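Transcriptional regulator (Actinomyces oris, PDB 5V8C) probably acts as a phosphotransferase of the LytR-Cps2A-Psr family that mediates glycosylation of a surface protein attached to the cell wall. Local coordinates at residues 1-13 with 219-233. Residues are numbered along the deposited sequence; the frame is centred on the assembly and turned at random. Where two conformers were deposited one is given.
With CO (cobalt (II) ion), chain B.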
# COMPACT_ATOMS: atom_id res chain seq x y z
N ALA A 1 -22.74 14.46 -2.35
CA ALA A 1 -22.20 15.26 -1.25
C ALA A 1 -20.79 14.84 -0.77
O ALA A 1 -20.07 15.69 -0.23
CB ALA A 1 -23.17 15.29 -0.09
N HIS A 2 -20.43 13.55 -0.92
CA HIS A 2 -19.16 12.93 -0.48
C HIS A 2 -17.94 13.85 -0.38
O HIS A 2 -17.45 14.35 -1.39
CB HIS A 2 -18.80 11.74 -1.38
CG HIS A 2 -19.67 10.54 -1.18
ND1 HIS A 2 -20.69 10.24 -2.06
CD2 HIS A 2 -19.65 9.61 -0.19
CE1 HIS A 2 -21.26 9.14 -1.59
NE2 HIS A 2 -20.67 8.72 -0.47
N ARG A 3 -17.41 14.01 0.85
CA ARG A 3 -16.20 14.79 1.13
C ARG A 3 -15.19 13.91 1.88
O ARG A 3 -15.60 13.10 2.71
CB ARG A 3 -16.53 16.03 1.98
CG ARG A 3 -17.02 17.24 1.18
CD ARG A 3 -17.37 18.41 2.10
NE ARG A 3 -18.59 18.16 2.87
CZ ARG A 3 -18.87 18.74 4.03
NH1 ARG A 3 -18.02 19.61 4.57
NH2 ARG A 3 -20.00 18.46 4.66
N PRO A 4 -13.87 14.05 1.64
CA PRO A 4 -12.92 13.21 2.37
C PRO A 4 -12.75 13.63 3.83
O PRO A 4 -12.91 14.81 4.14
CB PRO A 4 -11.61 13.40 1.59
CG PRO A 4 -11.72 14.78 1.03
CD PRO A 4 -13.18 14.95 0.69
N ALA A 5 -12.37 12.68 4.70
CA ALA A 5 -12.06 12.98 6.09
C ALA A 5 -10.71 13.69 6.11
O ALA A 5 -9.87 13.44 5.24
CB ALA A 5 -11.99 11.70 6.91
N ARG A 6 -10.53 14.63 7.04
CA ARG A 6 -9.28 15.38 7.08
C ARG A 6 -8.46 15.12 8.33
O ARG A 6 -9.01 14.88 9.41
CB ARG A 6 -9.51 16.88 6.85
CG ARG A 6 -10.46 17.24 5.70
CD ARG A 6 -10.04 16.66 4.36
NE ARG A 6 -8.87 17.33 3.81
CZ ARG A 6 -8.81 17.83 2.57
NH1 ARG A 6 -9.85 17.72 1.76
NH2 ARG A 6 -7.71 18.44 2.15
N VAL A 7 -7.13 15.11 8.17
CA VAL A 7 -6.21 14.93 9.28
C VAL A 7 -5.10 15.95 9.19
O VAL A 7 -4.54 16.17 8.11
CB VAL A 7 -5.66 13.48 9.42
CG1 VAL A 7 -6.65 12.59 10.16
CG2 VAL A 7 -5.28 12.88 8.07
N ASP A 8 -4.79 16.61 10.30
CA ASP A 8 -3.69 17.55 10.31
C ASP A 8 -2.40 16.76 10.45
O ASP A 8 -2.26 15.97 11.40
CB ASP A 8 -3.85 18.58 11.45
CG ASP A 8 -5.11 19.44 11.36
OD1 ASP A 8 -5.20 20.26 10.42
OD2 ASP A 8 -5.96 19.33 12.27
N ILE A 9 -1.52 16.86 9.45
CA ILE A 9 -0.23 16.20 9.49
C ILE A 9 0.85 17.21 9.18
O ILE A 9 0.73 17.97 8.22
CB ILE A 9 -0.17 14.93 8.56
CG1 ILE A 9 -0.60 13.67 9.32
CG2 ILE A 9 1.22 14.71 7.93
CD1 ILE A 9 -1.94 13.32 9.12
N ALA A 10 1.89 17.24 10.03
CA ALA A 10 3.06 18.08 9.81
C ALA A 10 3.98 17.27 8.90
O ALA A 10 4.59 16.29 9.34
CB ALA A 10 3.75 18.40 11.14
N MET A 11 3.99 17.65 7.61
CA MET A 11 4.79 16.97 6.60
C MET A 11 6.28 17.13 6.87
O MET A 11 6.70 18.18 7.35
CB MET A 11 4.42 17.43 5.18
CG MET A 11 3.09 16.88 4.68
SD MET A 11 2.96 15.07 4.70
CE MET A 11 1.36 14.88 4.11
N PRO A 12 7.10 16.07 6.64
CA PRO A 12 8.54 16.21 6.92
C PRO A 12 9.23 17.13 5.92
O PRO A 12 8.66 17.45 4.88
CB PRO A 12 9.08 14.77 6.78
CG PRO A 12 7.89 13.90 6.68
CD PRO A 12 6.81 14.73 6.10
N THR A 13 10.46 17.55 6.23
CA THR A 13 11.30 18.39 5.38
C THR A 13 12.51 17.58 4.90
O THR A 13 12.96 16.67 5.60
CB THR A 13 11.72 19.69 6.10
OG1 THR A 13 12.37 19.38 7.34
CG2 THR A 13 10.53 20.64 6.35
N HIS A 219 -16.61 10.61 -7.13
CA HIS A 219 -17.40 11.08 -6.01
C HIS A 219 -17.32 10.12 -4.82
O HIS A 219 -16.98 10.55 -3.73
CB HIS A 219 -18.86 11.34 -6.42
CG HIS A 219 -19.65 12.04 -5.37
ND1 HIS A 219 -19.40 13.36 -5.04
CD2 HIS A 219 -20.66 11.58 -4.59
CE1 HIS A 219 -20.25 13.66 -4.07
NE2 HIS A 219 -21.02 12.61 -3.76
N THR A 220 -17.53 8.80 -5.06
CA THR A 220 -17.48 7.78 -4.01
C THR A 220 -16.08 7.62 -3.41
O THR A 220 -15.97 7.51 -2.18
CB THR A 220 -18.05 6.44 -4.47
OG1 THR A 220 -17.56 6.15 -5.78
CG2 THR A 220 -19.57 6.43 -4.47
N VAL A 221 -15.02 7.65 -4.25
CA VAL A 221 -13.63 7.58 -3.80
C VAL A 221 -13.32 8.71 -2.80
O VAL A 221 -12.76 8.43 -1.73
CB VAL A 221 -12.63 7.52 -4.97
CG1 VAL A 221 -11.29 8.17 -4.61
CG2 VAL A 221 -12.41 6.07 -5.42
N ALA A 222 -13.74 9.94 -3.10
CA ALA A 222 -13.53 11.10 -2.23
C ALA A 222 -14.18 10.91 -0.86
O ALA A 222 -13.61 11.30 0.15
CB ALA A 222 -14.06 12.36 -2.89
N GLY A 223 -15.35 10.28 -0.83
CA GLY A 223 -16.08 10.04 0.40
C GLY A 223 -15.63 8.82 1.19
O GLY A 223 -16.12 8.60 2.30
N ASN A 224 -14.72 8.00 0.63
CA ASN A 224 -14.22 6.79 1.29
C ASN A 224 -12.71 6.82 1.39
O ASN A 224 -12.05 5.82 1.11
CB ASN A 224 -14.71 5.53 0.56
CG ASN A 224 -16.16 5.24 0.80
OD1 ASN A 224 -16.53 4.43 1.65
ND2 ASN A 224 -17.02 5.91 0.05
N ILE A 225 -12.17 7.99 1.80
CA ILE A 225 -10.75 8.30 1.88
C ILE A 225 -10.51 9.34 2.95
O ILE A 225 -11.34 10.24 3.15
CB ILE A 225 -10.28 8.80 0.48
CG1 ILE A 225 -9.84 7.65 -0.45
CG2 ILE A 225 -9.23 9.94 0.50
CD1 ILE A 225 -9.06 6.62 0.14
N THR A 226 -9.35 9.27 3.60
CA THR A 226 -8.89 10.27 4.54
C THR A 226 -7.63 10.90 3.93
O THR A 226 -6.77 10.18 3.42
CB THR A 226 -8.70 9.66 5.93
OG1 THR A 226 -9.92 9.03 6.33
CG2 THR A 226 -8.31 10.69 6.97
N LEU A 227 -7.59 12.24 3.89
CA LEU A 227 -6.49 13.03 3.33
C LEU A 227 -5.92 13.95 4.40
O LEU A 227 -6.68 14.45 5.24
CB LEU A 227 -7.01 13.93 2.19
CG LEU A 227 -7.39 13.29 0.87
CD1 LEU A 227 -7.89 14.35 -0.11
CD2 LEU A 227 -6.22 12.50 0.26
N ASP A 228 -4.62 14.27 4.30
CA ASP A 228 -4.05 15.27 5.19
C ASP A 228 -4.65 16.63 4.82
O ASP A 228 -5.17 16.78 3.71
CB ASP A 228 -2.51 15.29 5.14
CG ASP A 228 -1.94 15.76 3.82
OD1 ASP A 228 -1.73 16.99 3.67
OD2 ASP A 228 -1.70 14.91 2.95
N SER A 229 -4.62 17.59 5.74
CA SER A 229 -5.21 18.91 5.54
C SER A 229 -4.60 19.69 4.38
O SER A 229 -5.33 20.42 3.71
CB SER A 229 -5.13 19.72 6.83
OG SER A 229 -5.79 19.06 7.89
N GLY A 230 -3.31 19.48 4.11
CA GLY A 230 -2.58 20.20 3.07
C GLY A 230 -2.68 19.66 1.66
O GLY A 230 -2.22 20.30 0.71
N THR A 231 -3.27 18.47 1.50
CA THR A 231 -3.40 17.86 0.18
C THR A 231 -4.79 18.13 -0.39
O THR A 231 -5.78 17.99 0.32
CB THR A 231 -2.98 16.37 0.21
OG1 THR A 231 -2.84 15.89 -1.12
CG2 THR A 231 -3.96 15.50 0.97
N GLY A 232 -4.83 18.58 -1.64
CA GLY A 232 -6.08 18.93 -2.29
C GLY A 232 -6.75 17.79 -3.05
O GLY A 232 -6.07 16.93 -3.61
N LEU A 233 -8.09 17.82 -3.09
CA LEU A 233 -8.88 16.87 -3.86
C LEU A 233 -8.47 16.99 -5.34
O LEU A 233 -8.49 15.99 -6.07
CB LEU A 233 -10.37 17.15 -3.66
CG LEU A 233 -11.30 15.94 -3.56
CD1 LEU A 233 -10.83 14.95 -2.52
CD2 LEU A 233 -12.69 16.36 -3.23
CO CO B . -22.06 12.50 -1.63
O HOH W 1 -2.05 18.31 7.09
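His2 and His219 meet around a cobalt ion at the start of the modelled chain. The metal is held by the terminal amine, Ala1 N, at 2.2 Å and by His219 NE2 at 2.4 Å; His2 ND1 belongs to the same site but stands farther off. The imidazoles are turned 77° to each other, and His2 CB lies over one face of the His219 ring, 3.6 Å from its centroid, as a CH-pi contact. His219 reaches the ion from the last turn of its helix because CG is anti to its backbone N (chi1 -170°). Gly223, lacking a side chain, lets His2 CD2 come within 3.6 Å of its CA.

Beyond the metal, Pro4 turns its ring toward apolar side chains: the ring's CG comes up against Leu233 CD1 at 3.7 Å and passes Leu227 CD1 at a slant. With only an alanine in place of Pro4, both leucine methyls would probably lose that cover and the chain ahead of the strand would be freer to turn.

Strands 5-7 and 226-228 then pair in parallel. Ala5 N bonds to Ile225 O, Ala5 O receives Leu227 N, and Val7 repeats the pattern with Leu227 O and Ser229 N. Arg6 suits its exposed place: bent at chi2 and chi3, its long chain folds back so that the guanidinium turns one face to Leu227 CB and NH2 gives weak bonds to Asp228 O and Ser229 O. Ser229 OG donates to Asp8 OD1 over 2.9 Å, from above the carboxylate plane.

Strand 5-7 forms one edge of the mixed sheet within this chain, joined through 226-228 to strand 111-115, where Leu112 N bonds to Asp228 OD2; Ile225 packs against that strand and helix 117-126.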